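Local structure of polyprenyl synthetase (Nonlabens dokdonensis, 6KD7) at residues Thr136-Phe150 / Asn163-Cys175. The protein probably makes geranylgeranyl pyrophosphate by magnesium-dependent prenyl transfer. Residues are numbered along the deposited sequence; the frame is centred on the assembly and turned at random.
Sequences TALEVCEGQQHDVDF and NMIKLKTSVLVGC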
loop_
_atom_site.group_PDB
_atom_site.type_symbol
_atom_site.label_atom_id
_atom_site.label_comp_id
_atom_site.label_asym_id
_atom_site.label_seq_id
_atom_site.Cartn_x
_atom_site.Cartn_y
_atom_site.Cartn_z
ATOM N N THR A 136 11.465 -31.194 -23.220
ATOM C CA THR A 136 12.059 -30.937 -21.894
ATOM C C THR A 136 11.571 -29.561 -21.399
ATOM O O THR A 136 11.112 -29.493 -20.271
ATOM C CB THR A 136 13.588 -31.068 -21.952
ATOM O OG1 THR A 136 13.824 -32.424 -22.363
ATOM C CG2 THR A 136 14.244 -30.759 -20.618
ATOM N N ALA A 137 11.617 -28.527 -22.221
ATOM C CA ALA A 137 11.273 -27.163 -21.773
ATOM C C ALA A 137 9.798 -27.161 -21.319
ATOM O O ALA A 137 9.482 -26.647 -20.248
ATOM C CB ALA A 137 11.551 -26.199 -22.876
ATOM N N LEU A 138 8.929 -27.877 -22.024
ATOM C CA LEU A 138 7.487 -27.828 -21.743
ATOM C C LEU A 138 7.257 -28.652 -20.507
ATOM O O LEU A 138 6.373 -28.277 -19.713
ATOM C CB LEU A 138 6.669 -28.340 -22.920
ATOM C CG LEU A 138 5.146 -28.249 -22.752
ATOM C CD1 LEU A 138 4.724 -26.794 -22.498
ATOM C CD2 LEU A 138 4.429 -28.788 -23.998
ATOM N N GLU A 139 8.065 -29.696 -20.309
ATOM C CA GLU A 139 7.936 -30.525 -19.094
ATOM C C GLU A 139 8.320 -29.683 -17.868
ATOM O O GLU A 139 7.695 -29.843 -16.814
ATOM C CB GLU A 139 8.849 -31.754 -19.207
ATOM C CG GLU A 139 8.239 -32.853 -20.062
ATOM C CD GLU A 139 9.196 -33.968 -20.469
ATOM O OE1 GLU A 139 10.436 -33.746 -20.484
ATOM O OE2 GLU A 139 8.676 -35.021 -20.790
ATOM N N VAL A 140 9.370 -28.875 -17.994
ATOM C CA VAL A 140 9.847 -28.000 -16.898
ATOM C C VAL A 140 8.672 -27.050 -16.549
ATOM O O VAL A 140 8.417 -26.874 -15.362
ATOM C CB VAL A 140 11.159 -27.302 -17.291
ATOM C CG1 VAL A 140 11.541 -26.143 -16.367
ATOM C CG2 VAL A 140 12.303 -28.318 -17.329
ATOM N N CYS A 141 7.958 -26.498 -17.530
ATOM C CA CYS A 141 6.764 -25.631 -17.263
ATOM C C CYS A 141 5.717 -26.419 -16.454
ATOM O O CYS A 141 5.175 -25.891 -15.439
ATOM C CB CYS A 141 6.160 -25.060 -18.535
ATOM S SG CYS A 141 7.271 -23.927 -19.401
ATOM N N GLU A 142 5.459 -27.667 -16.826
ATOM C CA GLU A 142 4.456 -28.497 -16.142
ATOM C C GLU A 142 4.927 -28.748 -14.720
ATOM O O GLU A 142 4.100 -28.710 -13.809
ATOM C CB GLU A 142 4.201 -29.814 -16.865
ATOM C CG GLU A 142 3.608 -29.608 -18.243
ATOM C CD GLU A 142 3.336 -30.891 -19.028
ATOM O OE1 GLU A 142 3.659 -31.967 -18.477
ATOM O OE2 GLU A 142 2.800 -30.796 -20.174
ATOM N N GLY A 143 6.200 -29.056 -14.532
ATOM C CA GLY A 143 6.695 -29.305 -13.173
ATOM C C GLY A 143 6.503 -28.081 -12.272
ATOM O O GLY A 143 6.178 -28.276 -11.110
ATOM N N GLN A 144 6.749 -26.883 -12.803
ATOM C CA GLN A 144 6.584 -25.600 -12.100
ATOM C C GLN A 144 5.123 -25.502 -11.685
ATOM O O GLN A 144 4.860 -25.188 -10.485
ATOM C CB GLN A 144 6.918 -24.384 -12.960
ATOM C CG GLN A 144 8.411 -24.121 -13.128
ATOM C CD GLN A 144 9.108 -23.821 -11.815
ATOM O OE1 GLN A 144 8.461 -23.516 -10.791
ATOM N NE2 GLN A 144 10.441 -23.920 -11.842
ATOM N N GLN A 145 4.210 -25.774 -12.612
ATOM C CA GLN A 145 2.772 -25.612 -12.290
ATOM C C GLN A 145 2.364 -26.608 -11.220
ATOM O O GLN A 145 1.588 -26.226 -10.362
ATOM C CB GLN A 145 1.864 -25.792 -13.489
ATOM C CG GLN A 145 0.402 -25.491 -13.178
ATOM C CD GLN A 145 0.186 -24.086 -12.672
ATOM O OE1 GLN A 145 0.705 -23.115 -13.230
ATOM N NE2 GLN A 145 -0.522 -23.999 -11.557
ATOM N N HIS A 146 2.845 -27.848 -11.280
ATOM C CA HIS A 146 2.512 -28.860 -10.257
ATOM C C HIS A 146 2.993 -28.336 -8.904
ATOM O O HIS A 146 2.280 -28.495 -7.916
ATOM C CB HIS A 146 3.152 -30.224 -10.576
ATOM C CG HIS A 146 2.478 -30.935 -11.699
ATOM N ND1 HIS A 146 3.157 -31.411 -12.817
ATOM C CD2 HIS A 146 1.197 -31.239 -11.898
ATOM C CE1 HIS A 146 2.307 -31.965 -13.648
ATOM N NE2 HIS A 146 1.110 -31.864 -13.105
ATOM N N ASP A 147 4.202 -27.803 -8.844
ATOM C CA ASP A 147 4.780 -27.347 -7.562
ATOM C C ASP A 147 3.878 -26.216 -7.001
ATOM O O ASP A 147 3.620 -26.193 -5.794
ATOM C CB ASP A 147 6.209 -26.878 -7.754
ATOM C CG ASP A 147 7.033 -26.876 -6.474
ATOM O OD1 ASP A 147 6.737 -27.614 -5.559
ATOM O OD2 ASP A 147 7.972 -26.164 -6.438
ATOM N N VAL A 148 3.383 -25.337 -7.857
ATOM C CA VAL A 148 2.452 -24.237 -7.468
ATOM C C VAL A 148 1.157 -24.879 -6.966
ATOM O O VAL A 148 0.711 -24.472 -5.910
ATOM C CB VAL A 148 2.185 -23.252 -8.625
ATOM C CG1 VAL A 148 1.028 -22.296 -8.324
ATOM C CG2 VAL A 148 3.437 -22.475 -8.924
ATOM N N ASP A 149 0.601 -25.835 -7.711
ATOM C CA ASP A 149 -0.665 -26.496 -7.324
ATOM C C ASP A 149 -0.499 -27.144 -5.935
ATOM O O ASP A 149 -1.468 -27.137 -5.155
ATOM C CB ASP A 149 -1.121 -27.496 -8.376
ATOM C CG ASP A 149 -1.485 -26.879 -9.721
ATOM O OD1 ASP A 149 -1.687 -25.639 -9.793
ATOM O OD2 ASP A 149 -1.495 -27.632 -10.700
ATOM N N PHE A 150 0.665 -27.698 -5.608
ATOM C CA PHE A 150 0.850 -28.403 -4.320
ATOM C C PHE A 150 0.737 -27.420 -3.140
ATOM O O PHE A 150 0.413 -27.854 -2.027
ATOM C CB PHE A 150 2.213 -29.096 -4.242
ATOM C CG PHE A 150 2.430 -30.287 -5.139
ATOM C CD1 PHE A 150 1.390 -30.890 -5.825
ATOM C CD2 PHE A 150 3.706 -30.802 -5.288
ATOM C CE1 PHE A 150 1.611 -31.978 -6.651
ATOM C CE2 PHE A 150 3.927 -31.912 -6.097
ATOM C CZ PHE A 150 2.880 -32.491 -6.781
ATOM N N ASN A 163 7.059 -37.287 -9.289
ATOM C CA ASN A 163 6.683 -36.875 -10.662
ATOM C C ASN A 163 6.956 -35.372 -10.825
ATOM O O ASN A 163 7.522 -34.967 -11.867
ATOM C CB ASN A 163 5.241 -37.287 -10.968
ATOM C CG ASN A 163 4.880 -36.912 -12.383
ATOM O OD1 ASN A 163 5.505 -37.415 -13.288
ATOM N ND2 ASN A 163 4.006 -35.936 -12.579
ATOM N N MET A 164 6.633 -34.551 -9.816
ATOM C CA MET A 164 6.809 -33.095 -9.964
ATOM C C MET A 164 8.313 -32.774 -10.057
ATOM O O MET A 164 8.726 -32.038 -11.007
ATOM C CB MET A 164 6.120 -32.359 -8.815
ATOM C CG MET A 164 6.336 -30.847 -8.842
ATOM S SD MET A 164 7.892 -30.292 -8.121
ATOM C CE MET A 164 7.613 -30.650 -6.384
ATOM N N ILE A 165 9.123 -33.264 -9.117
ATOM C CA ILE A 165 10.575 -32.949 -9.151
ATOM C C ILE A 165 11.246 -33.581 -10.379
ATOM O O ILE A 165 12.231 -32.990 -10.914
ATOM C CB ILE A 165 11.305 -33.304 -7.850
ATOM C CG1 ILE A 165 11.237 -34.786 -7.514
ATOM C CG2 ILE A 165 10.817 -32.400 -6.726
ATOM C CD1 ILE A 165 12.267 -35.178 -6.466
ATOM N N LYS A 166 10.689 -34.657 -10.912
ATOM C CA LYS A 166 11.254 -35.231 -12.152
ATOM C C LYS A 166 11.113 -34.199 -13.256
ATOM O O LYS A 166 12.149 -33.862 -13.912
ATOM C CB LYS A 166 10.560 -36.539 -12.525
ATOM C CG LYS A 166 11.087 -37.143 -13.824
ATOM C CD LYS A 166 10.403 -38.431 -14.192
ATOM C CE LYS A 166 9.847 -38.428 -15.585
ATOM N NZ LYS A 166 8.820 -39.489 -15.682
ATOM N N LEU A 167 9.883 -33.717 -13.470
ATOM C CA LEU A 167 9.593 -32.695 -14.520
ATOM C C LEU A 167 10.347 -31.393 -14.232
ATOM O O LEU A 167 10.882 -30.768 -15.166
ATOM C CB LEU A 167 8.080 -32.466 -14.588
ATOM C CG LEU A 167 7.271 -33.673 -15.057
ATOM C CD1 LEU A 167 5.784 -33.476 -14.890
ATOM C CD2 LEU A 167 7.553 -33.942 -16.519
ATOM N N LYS A 168 10.390 -30.956 -12.987
ATOM C CA LYS A 168 10.871 -29.590 -12.689
ATOM C C LYS A 168 12.404 -29.543 -12.690
ATOM O O LYS A 168 12.941 -28.469 -13.013
ATOM C CB LYS A 168 10.345 -29.127 -11.327
ATOM C CG LYS A 168 10.474 -27.635 -11.041
ATOM C CD LYS A 168 10.483 -27.389 -9.558
ATOM C CE LYS A 168 9.570 -26.265 -9.126
ATOM N NZ LYS A 168 10.231 -25.327 -8.182
ATOM N N THR A 169 13.055 -30.604 -12.218
ATOM C CA THR A 169 14.527 -30.553 -12.055
ATOM C C THR A 169 15.305 -31.694 -12.728
ATOM O O THR A 169 16.480 -31.520 -12.882
ATOM C CB THR A 169 14.881 -30.564 -10.564
ATOM O OG1 THR A 169 14.633 -31.876 -10.092
ATOM C CG2 THR A 169 14.068 -29.600 -9.735
ATOM N N SER A 170 14.680 -32.808 -13.079
ATOM C CA SER A 170 15.446 -33.972 -13.595
ATOM C C SER A 170 15.419 -34.116 -15.116
ATOM O O SER A 170 16.444 -34.439 -15.668
ATOM C CB SER A 170 14.976 -35.216 -12.939
ATOM O OG SER A 170 15.124 -35.122 -11.540
ATOM N N VAL A 171 14.288 -33.867 -15.758
ATOM C CA VAL A 171 14.228 -34.069 -17.242
ATOM C C VAL A 171 15.324 -33.259 -17.933
ATOM O O VAL A 171 15.800 -33.710 -18.961
ATOM C CB VAL A 171 12.840 -33.798 -17.852
ATOM C CG1 VAL A 171 11.834 -34.796 -17.338
ATOM C CG2 VAL A 171 12.368 -32.381 -17.618
ATOM N N LEU A 172 15.720 -32.094 -17.426
ATOM C CA LEU A 172 16.736 -31.271 -18.094
ATOM C C LEU A 172 18.114 -31.904 -17.902
ATOM O O LEU A 172 18.981 -31.625 -18.722
ATOM C CB LEU A 172 16.721 -29.845 -17.575
ATOM C CG LEU A 172 17.781 -28.907 -18.122
ATOM C CD1 LEU A 172 17.591 -28.659 -19.617
ATOM C CD2 LEU A 172 17.779 -27.592 -17.337
ATOM N N VAL A 173 18.322 -32.658 -16.842
ATOM C CA VAL A 173 19.597 -33.397 -16.637
ATOM C C VAL A 173 19.705 -34.470 -17.723
ATOM O O VAL A 173 20.720 -34.485 -18.412
ATOM C CB VAL A 173 19.669 -33.997 -15.235
ATOM C CG1 VAL A 173 21.004 -34.706 -15.032
ATOM C CG2 VAL A 173 19.514 -32.906 -14.178
ATOM N N GLY A 174 18.679 -35.307 -17.839
ATOM C CA GLY A 174 18.485 -36.275 -18.924
ATOM C C GLY A 174 18.716 -35.642 -20.277
ATOM O O GLY A 174 19.486 -36.182 -21.091
ATOM N N CYS A 175 18.087 -34.505 -20.502
ATOM C CA CYS A 175 18.083 -33.823 -21.801
ATOM C C CYS A 175 19.503 -33.385 -22.127
ATOM O O CYS A 175 19.904 -33.512 -23.280
ATOM C CB CYS A 175 17.081 -32.660 -21.778
ATOM S SG CYS A 175 17.178 -31.615 -23.238
#
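Helices 136-150 and 163-175 run roughly antiparallel, the axes of the two segments at 149° and 6.9 Å apart at closest approach, and G143 faces K168 with their CA atoms 4.2 Å apart. With no CB at G143, the backbone of L167 and K168 comes in close and L167 CB rests on G143 CA, while L167 O receives a CA-H...O contact from V140. Beyond the glycine, M164 is a knob among G143, H146, D147 and F150. Its CG stands anti to the backbone N (chi1 176°), and bends at chi2 and chi3 bring CE to 3.3 Å from D147 OD1, while CB packs on F150 CE2 at 3.5 Å. K168 crosses D147 at about a right angle, its NZ making a weak, salt-bridging hydrogen bond of 3.0 Å to D147 OD2; Q144 OE1 lies 3.4 Å from K168 CE. An alanine in place of K168 would probably leave the D147 carboxylate without its cationic mate and uncover the Q144 amide. Toward the other end, T136 CG2 nestles against L172 and C175, and its OG1 hydrogen-bonds V132 O. Within the all-helical prenyl synthase fold, the contact thus joins close backbone packing at G143 and aliphatic contacts to a charged pair near bound magnesium.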